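Local atomic coordinates of telomerase reverse transcriptase (Candida tropicalis MYA-3404, PDB entry 6ZD1), a protein that probably extends chromosome ends by reverse transcription, copying a template within its RNA subunit into telomeric DNA repeats. Residues V332-R346 with G530-E544. Sequence-based numbering, arbitrary orientation.
Sequences VLYMIKFDMKECYDR and GAFVNHEKTVEINGE
Met335 and Lys337 each form an antiparallel hydrogen-bonded pair, with Ile541 and Val539 respectively, and the short axes of strands 334-339 and 539-541 run 174° apart in direction, 4.9 Å from each other. Past Phe338 the partner turns away through residues 535-537, and on the far side of that turn Val533 is bridged to Met340: Asn534 N donates to Asp339 O and Lys341 N to Phe532 O, both at 2.8 Å. On the face that carries Met335, Lys337, Val539 and Ile541, paired side chains lie side by side and point the same way. Met335 CG meets Ile541 CG1 at 3.7 Å, and Lys337 CE passes Val539 CG2 at 3.6 Å while its NZ goes on to Thr552 O. The other face carries Ile336 and Glu540, whose OE2 forms a salt bridge with Lys518 of helix 511-520; with CG1 anti to the backbone N (chi1 173°), Ile336 brings CD1 to 3.5 Å from Thr538 CG2. At the Val332 end of the contact Tyr334 OH donates to the anti lone pair of Glu544 OE2 at 3.1 Å, the ring and carboxylate planes 80° apart, and an Asx turn, Glu544 N to Asn542 OD1, shapes the chain that carries this carboxylate. Asp339 OD2 receives a weak bond from Asn534 ND2 (3.4 Å), while OD1 packs against Asn534 CB and Lys537 CB. One water accepts from Phe532 N and donates to the carbonyls of Lys341 and Gly530. Strand 503-508 flanks 334-339 on its other edge, making 539-541 an outer strand of the four-stranded antiparallel sheet, consistent with the reverse transcriptase palm. Six of the eight direct hydrogen bonds across the contact join backbone to backbone, so the main chain sets the register.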
loop_
_atom_site.group_PDB
_atom_site.type_symbol
_atom_site.label_atom_id
_atom_site.label_comp_id
_atom_site.label_asym_id
_atom_site.label_seq_id
_atom_site.Cartn_x
_atom_site.Cartn_y
_atom_site.Cartn_z
ATOM N N VAL A 332 35.618 -13.883 13.173
ATOM C CA VAL A 332 34.969 -12.838 13.954
ATOM C C VAL A 332 34.556 -11.730 12.997
ATOM O O VAL A 332 35.383 -11.195 12.249
ATOM C CB VAL A 332 35.896 -12.312 15.058
ATOM C CG1 VAL A 332 35.214 -11.195 15.835
ATOM C CG2 VAL A 332 36.304 -13.449 15.986
ATOM N N LEU A 333 33.267 -11.404 12.991
ATOM C CA LEU A 333 32.692 -10.465 12.040
ATOM C C LEU A 333 32.227 -9.208 12.756
ATOM O O LEU A 333 31.743 -9.270 13.888
ATOM C CB LEU A 333 31.520 -11.094 11.284
ATOM C CG LEU A 333 31.905 -12.277 10.398
ATOM C CD1 LEU A 333 30.669 -12.913 9.805
ATOM C CD2 LEU A 333 32.861 -11.828 9.303
ATOM N N TYR A 334 32.387 -8.071 12.090
ATOM C CA TYR A 334 31.972 -6.778 12.607
ATOM C C TYR A 334 30.857 -6.244 11.724
ATOM O O TYR A 334 30.916 -6.369 10.497
ATOM C CB TYR A 334 33.148 -5.794 12.634
ATOM C CG TYR A 334 34.395 -6.364 13.266
ATOM C CD1 TYR A 334 35.222 -7.232 12.561
ATOM C CD2 TYR A 334 34.749 -6.038 14.565
ATOM C CE1 TYR A 334 36.354 -7.767 13.135
ATOM C CE2 TYR A 334 35.883 -6.566 15.149
ATOM C CZ TYR A 334 36.682 -7.430 14.427
ATOM O OH TYR A 334 37.816 -7.961 14.996
HETATM N N MSE A 335 29.827 -5.683 12.342
HETATM C CA MSE A 335 28.731 -5.145 11.552
HETATM C C MSE A 335 28.156 -3.852 12.101
HETATM O O MSE A 335 28.132 -3.617 13.311
HETATM C CB MSE A 335 27.623 -6.183 11.400
HETATM C CG MSE A 335 27.092 -6.735 12.698
HETATM SE SE MSE A 335 25.738 -8.085 12.337
HETATM C CE MSE A 335 26.835 -9.339 11.331
ATOM N N ILE A 336 27.694 -3.019 11.174
ATOM C CA ILE A 336 27.205 -1.678 11.464
ATOM C C ILE A 336 25.953 -1.442 10.627
ATOM O O ILE A 336 25.922 -1.781 9.438
ATOM C CB ILE A 336 28.289 -0.620 11.164
ATOM C CG1 ILE A 336 27.738 0.797 11.309
ATOM C CG2 ILE A 336 28.905 -0.847 9.788
ATOM C CD1 ILE A 336 27.812 1.314 12.717
ATOM N N LYS A 337 24.903 -0.914 11.252
ATOM C CA LYS A 337 23.708 -0.485 10.536
ATOM C C LYS A 337 23.487 1.002 10.772
ATOM O O LYS A 337 23.753 1.514 11.867
ATOM C CB LYS A 337 22.463 -1.284 10.955
ATOM C CG LYS A 337 21.825 -0.837 12.257
ATOM C CD LYS A 337 20.482 -1.505 12.471
ATOM C CE LYS A 337 19.811 -0.987 13.729
ATOM N NZ LYS A 337 18.496 -1.641 13.957
ATOM N N PHE A 338 23.010 1.692 9.738
ATOM C CA PHE A 338 22.785 3.127 9.811
ATOM C C PHE A 338 21.746 3.510 8.766
ATOM O O PHE A 338 21.682 2.895 7.699
ATOM C CB PHE A 338 24.093 3.914 9.615
ATOM C CG PHE A 338 24.819 3.611 8.325
ATOM C CD1 PHE A 338 25.692 2.534 8.230
ATOM C CD2 PHE A 338 24.648 4.422 7.214
ATOM C CE1 PHE A 338 26.365 2.261 7.044
ATOM C CE2 PHE A 338 25.318 4.157 6.028
ATOM C CZ PHE A 338 26.180 3.074 5.946
ATOM N N ASP A 339 20.900 4.481 9.107
ATOM C CA ASP A 339 19.812 4.914 8.243
ATOM C C ASP A 339 19.901 6.413 7.974
ATOM O O ASP A 339 20.658 7.144 8.619
ATOM C CB ASP A 339 18.448 4.564 8.854
ATOM C CG ASP A 339 18.201 5.254 10.186
ATOM O OD1 ASP A 339 19.134 5.324 11.016
ATOM O OD2 ASP A 339 17.065 5.725 10.404
HETATM N N MSE A 340 19.098 6.865 7.014
HETATM C CA MSE A 340 19.080 8.269 6.616
HETATM C C MSE A 340 17.892 9.027 7.205
HETATM O O MSE A 340 16.782 8.494 7.301
HETATM C CB MSE A 340 19.078 8.392 5.091
HETATM C CG MSE A 340 20.298 7.767 4.420
HETATM SE SE MSE A 340 21.982 8.427 5.155
HETATM C CE MSE A 340 23.234 7.479 3.999
ATOM N N LYS A 341 18.148 10.270 7.608
ATOM C CA LYS A 341 17.120 11.152 8.153
ATOM C C LYS A 341 16.366 11.815 7.008
ATOM O O LYS A 341 16.943 12.620 6.267
ATOM C CB LYS A 341 17.747 12.212 9.054
ATOM C CG LYS A 341 18.118 11.747 10.447
ATOM C CD LYS A 341 18.752 12.875 11.254
ATOM C CE LYS A 341 20.044 13.359 10.608
ATOM N NZ LYS A 341 20.752 14.370 11.440
ATOM N N GLU A 342 15.080 11.494 6.876
ATOM C CA GLU A 342 14.167 12.164 5.944
ATOM C C GLU A 342 14.745 12.216 4.528
ATOM O O GLU A 342 14.913 13.283 3.933
ATOM C CB GLU A 342 13.822 13.571 6.444
ATOM C CG GLU A 342 13.315 13.636 7.880
ATOM C CD GLU A 342 12.110 12.745 8.123
ATOM O OE1 GLU A 342 12.288 11.646 8.692
ATOM O OE2 GLU A 342 10.986 13.137 7.740
ATOM N N CYS A 343 15.051 11.029 3.994
ATOM C CA CYS A 343 15.756 10.939 2.716
ATOM C C CYS A 343 14.998 11.636 1.589
ATOM O O CYS A 343 15.618 12.205 0.683
ATOM C CB CYS A 343 16.017 9.477 2.360
ATOM S SG CYS A 343 14.549 8.541 1.942
ATOM N N TYR A 344 13.661 11.590 1.610
ATOM C CA TYR A 344 12.890 12.260 0.562
ATOM C C TYR A 344 12.880 13.774 0.747
ATOM O O TYR A 344 13.023 14.523 -0.227
ATOM C CB TYR A 344 11.457 11.731 0.525
ATOM C CG TYR A 344 11.324 10.356 -0.076
ATOM C CD1 TYR A 344 10.984 9.263 0.712
ATOM C CD2 TYR A 344 11.543 10.146 -1.431
ATOM C CE1 TYR A 344 10.866 8.001 0.166
ATOM C CE2 TYR A 344 11.426 8.889 -1.986
ATOM C CZ TYR A 344 11.087 7.820 -1.183
ATOM O OH TYR A 344 10.970 6.562 -1.735
ATOM N N ASP A 345 12.690 14.246 1.984
ATOM C CA ASP A 345 12.675 15.687 2.219
ATOM C C ASP A 345 14.048 16.302 1.984
ATOM O O ASP A 345 14.152 17.417 1.457
ATOM C CB ASP A 345 12.198 16.001 3.641
ATOM C CG ASP A 345 10.755 15.593 3.886
ATOM O OD1 ASP A 345 10.526 14.692 4.720
ATOM O OD2 ASP A 345 9.851 16.168 3.243
ATOM N N ARG A 346 15.110 15.594 2.366
ATOM C CA ARG A 346 16.470 16.115 2.303
ATOM C C ARG A 346 17.170 15.802 0.988
ATOM O O ARG A 346 18.308 16.240 0.796
ATOM C CB ARG A 346 17.314 15.567 3.465
ATOM C CG ARG A 346 16.691 15.686 4.859
ATOM C CD ARG A 346 16.126 17.067 5.132
ATOM N NE ARG A 346 17.153 18.105 5.147
ATOM C CZ ARG A 346 16.888 19.408 5.175
ATOM N NH1 ARG A 346 15.632 19.833 5.184
ATOM N NH2 ARG A 346 17.879 20.288 5.187
ATOM N N GLY A 530 22.308 14.985 -0.231
ATOM C CA GLY A 530 21.135 15.079 0.608
ATOM C C GLY A 530 20.962 13.951 1.598
ATOM O O GLY A 530 19.899 13.856 2.225
ATOM N N ALA A 531 21.953 13.074 1.737
ATOM C CA ALA A 531 21.908 11.999 2.718
ATOM C C ALA A 531 22.503 12.485 4.036
ATOM O O ALA A 531 23.663 12.908 4.079
ATOM C CB ALA A 531 22.664 10.776 2.207
ATOM N N PHE A 532 21.715 12.406 5.107
ATOM C CA PHE A 532 22.154 12.777 6.447
ATOM C C PHE A 532 21.978 11.572 7.359
ATOM O O PHE A 532 20.849 11.116 7.576
ATOM C CB PHE A 532 21.359 13.970 6.983
ATOM C CG PHE A 532 21.607 15.254 6.240
ATOM C CD1 PHE A 532 20.830 15.600 5.146
ATOM C CD2 PHE A 532 22.607 16.122 6.647
ATOM C CE1 PHE A 532 21.050 16.785 4.468
ATOM C CE2 PHE A 532 22.832 17.310 5.970
ATOM C CZ PHE A 532 22.058 17.639 4.881
ATOM N N VAL A 533 23.091 11.065 7.891
ATOM C CA VAL A 533 23.066 9.856 8.707
ATOM C C VAL A 533 22.336 10.124 10.016
ATOM O O VAL A 533 22.638 11.086 10.734
ATOM C CB VAL A 533 24.491 9.349 8.971
ATOM C CG1 VAL A 533 24.454 8.064 9.802
ATOM C CG2 VAL A 533 25.221 9.125 7.662
ATOM N N ASN A 534 21.384 9.255 10.343
ATOM C CA ASN A 534 20.665 9.316 11.613
ATOM C C ASN A 534 21.554 8.679 12.677
ATOM O O ASN A 534 21.457 7.487 12.970
ATOM C CB ASN A 534 19.321 8.610 11.493
ATOM C CG ASN A 534 18.403 8.908 12.653
ATOM O OD1 ASN A 534 18.737 9.695 13.540
ATOM N ND2 ASN A 534 17.231 8.287 12.649
ATOM N N HIS A 535 22.432 9.496 13.268
ATOM C CA HIS A 535 23.498 8.965 14.116
ATOM C C HIS A 535 22.948 8.282 15.361
ATOM O O HIS A 535 23.474 7.249 15.791
ATOM C CB HIS A 535 24.467 10.079 14.509
ATOM C CG HIS A 535 25.278 10.603 13.367
ATOM N ND1 HIS A 535 25.167 11.899 12.909
ATOM C CD2 HIS A 535 26.214 10.007 12.590
ATOM C CE1 HIS A 535 26.002 12.080 11.901
ATOM N NE2 HIS A 535 26.647 10.947 11.686
ATOM N N GLU A 536 21.895 8.839 15.960
ATOM C CA GLU A 536 21.358 8.244 17.178
ATOM C C GLU A 536 20.750 6.868 16.932
ATOM O O GLU A 536 20.582 6.101 17.887
ATOM C CB GLU A 536 20.313 9.168 17.804
ATOM C CG GLU A 536 19.096 9.409 16.929
ATOM C CD GLU A 536 18.056 10.277 17.608
ATOM O OE1 GLU A 536 18.163 10.483 18.837
ATOM O OE2 GLU A 536 17.133 10.754 16.914
ATOM N N LYS A 537 20.417 6.537 15.687
ATOM C CA LYS A 537 19.921 5.209 15.354
ATOM C C LYS A 537 21.014 4.267 14.863
ATOM O O LYS A 537 20.729 3.091 14.612
ATOM C CB LYS A 537 18.811 5.313 14.304
ATOM C CG LYS A 537 17.487 5.811 14.862
ATOM C CD LYS A 537 17.035 4.963 16.044
ATOM C CE LYS A 537 15.610 5.296 16.458
ATOM N NZ LYS A 537 15.447 6.731 16.815
ATOM N N THR A 538 22.247 4.748 14.721
ATOM C CA THR A 538 23.359 3.888 14.334
ATOM C C THR A 538 23.606 2.824 15.398
ATOM O O THR A 538 23.651 3.125 16.594
ATOM C CB THR A 538 24.615 4.734 14.115
ATOM O OG1 THR A 538 24.481 5.486 12.901
ATOM C CG2 THR A 538 25.850 3.866 14.029
ATOM N N VAL A 539 23.730 1.570 14.964
ATOM C CA VAL A 539 23.965 0.447 15.864
ATOM C C VAL A 539 25.148 -0.360 15.343
ATOM O O VAL A 539 25.224 -0.657 14.145
ATOM C CB VAL A 539 22.712 -0.441 16.005
ATOM C CG1 VAL A 539 23.003 -1.650 16.881
ATOM C CG2 VAL A 539 21.563 0.366 16.586
ATOM N N GLU A 540 26.059 -0.727 16.242
ATOM C CA GLU A 540 27.256 -1.469 15.870
ATOM C C GLU A 540 27.491 -2.583 16.875
ATOM O O GLU A 540 27.508 -2.338 18.084
ATOM C CB GLU A 540 28.483 -0.548 15.814
ATOM C CG GLU A 540 29.751 -1.229 15.317
ATOM C CD GLU A 540 30.997 -0.401 15.568
ATOM O OE1 GLU A 540 32.076 -0.997 15.790
ATOM O OE2 GLU A 540 30.898 0.845 15.549
ATOM N N ILE A 541 27.674 -3.805 16.372
ATOM C CA ILE A 541 28.073 -4.939 17.195
ATOM C C ILE A 541 29.170 -5.699 16.462
ATOM O O ILE A 541 29.310 -5.610 15.241
ATOM C CB ILE A 541 26.898 -5.883 17.546
ATOM C CG1 ILE A 541 26.248 -6.448 16.286
ATOM C CG2 ILE A 541 25.868 -5.163 18.403
ATOM C CD1 ILE A 541 25.139 -7.426 16.588
ATOM N N ASN A 542 29.978 -6.423 17.236
ATOM C CA ASN A 542 31.097 -7.182 16.690
ATOM C C ASN A 542 31.183 -8.620 17.176
ATOM O O ASN A 542 31.844 -9.430 16.516
ATOM C CB ASN A 542 32.427 -6.475 17.000
ATOM C CG ASN A 542 32.626 -6.214 18.482
ATOM O OD1 ASN A 542 32.117 -6.941 19.336
ATOM N ND2 ASN A 542 33.380 -5.168 18.794
ATOM N N GLY A 543 30.570 -8.965 18.303
ATOM C CA GLY A 543 30.654 -10.325 18.794
ATOM C C GLY A 543 32.067 -10.775 19.107
ATOM O O GLY A 543 32.494 -11.847 18.672
ATOM N N GLU A 544 32.814 -9.953 19.845
ATOM C CA GLU A 544 34.110 -10.350 20.382
ATOM C C GLU A 544 33.999 -10.883 21.802
ATOM O O GLU A 544 34.956 -10.773 22.580
ATOM C CB GLU A 544 35.091 -9.176 20.337
ATOM C CG GLU A 544 35.546 -8.774 18.941
ATOM C CD GLU A 544 36.570 -7.650 18.962
ATOM O OE1 GLU A 544 36.856 -7.120 20.057
ATOM O OE2 GLU A 544 37.090 -7.295 17.884
HETATM O O HOH W 1 18.996 12.027 4.712
#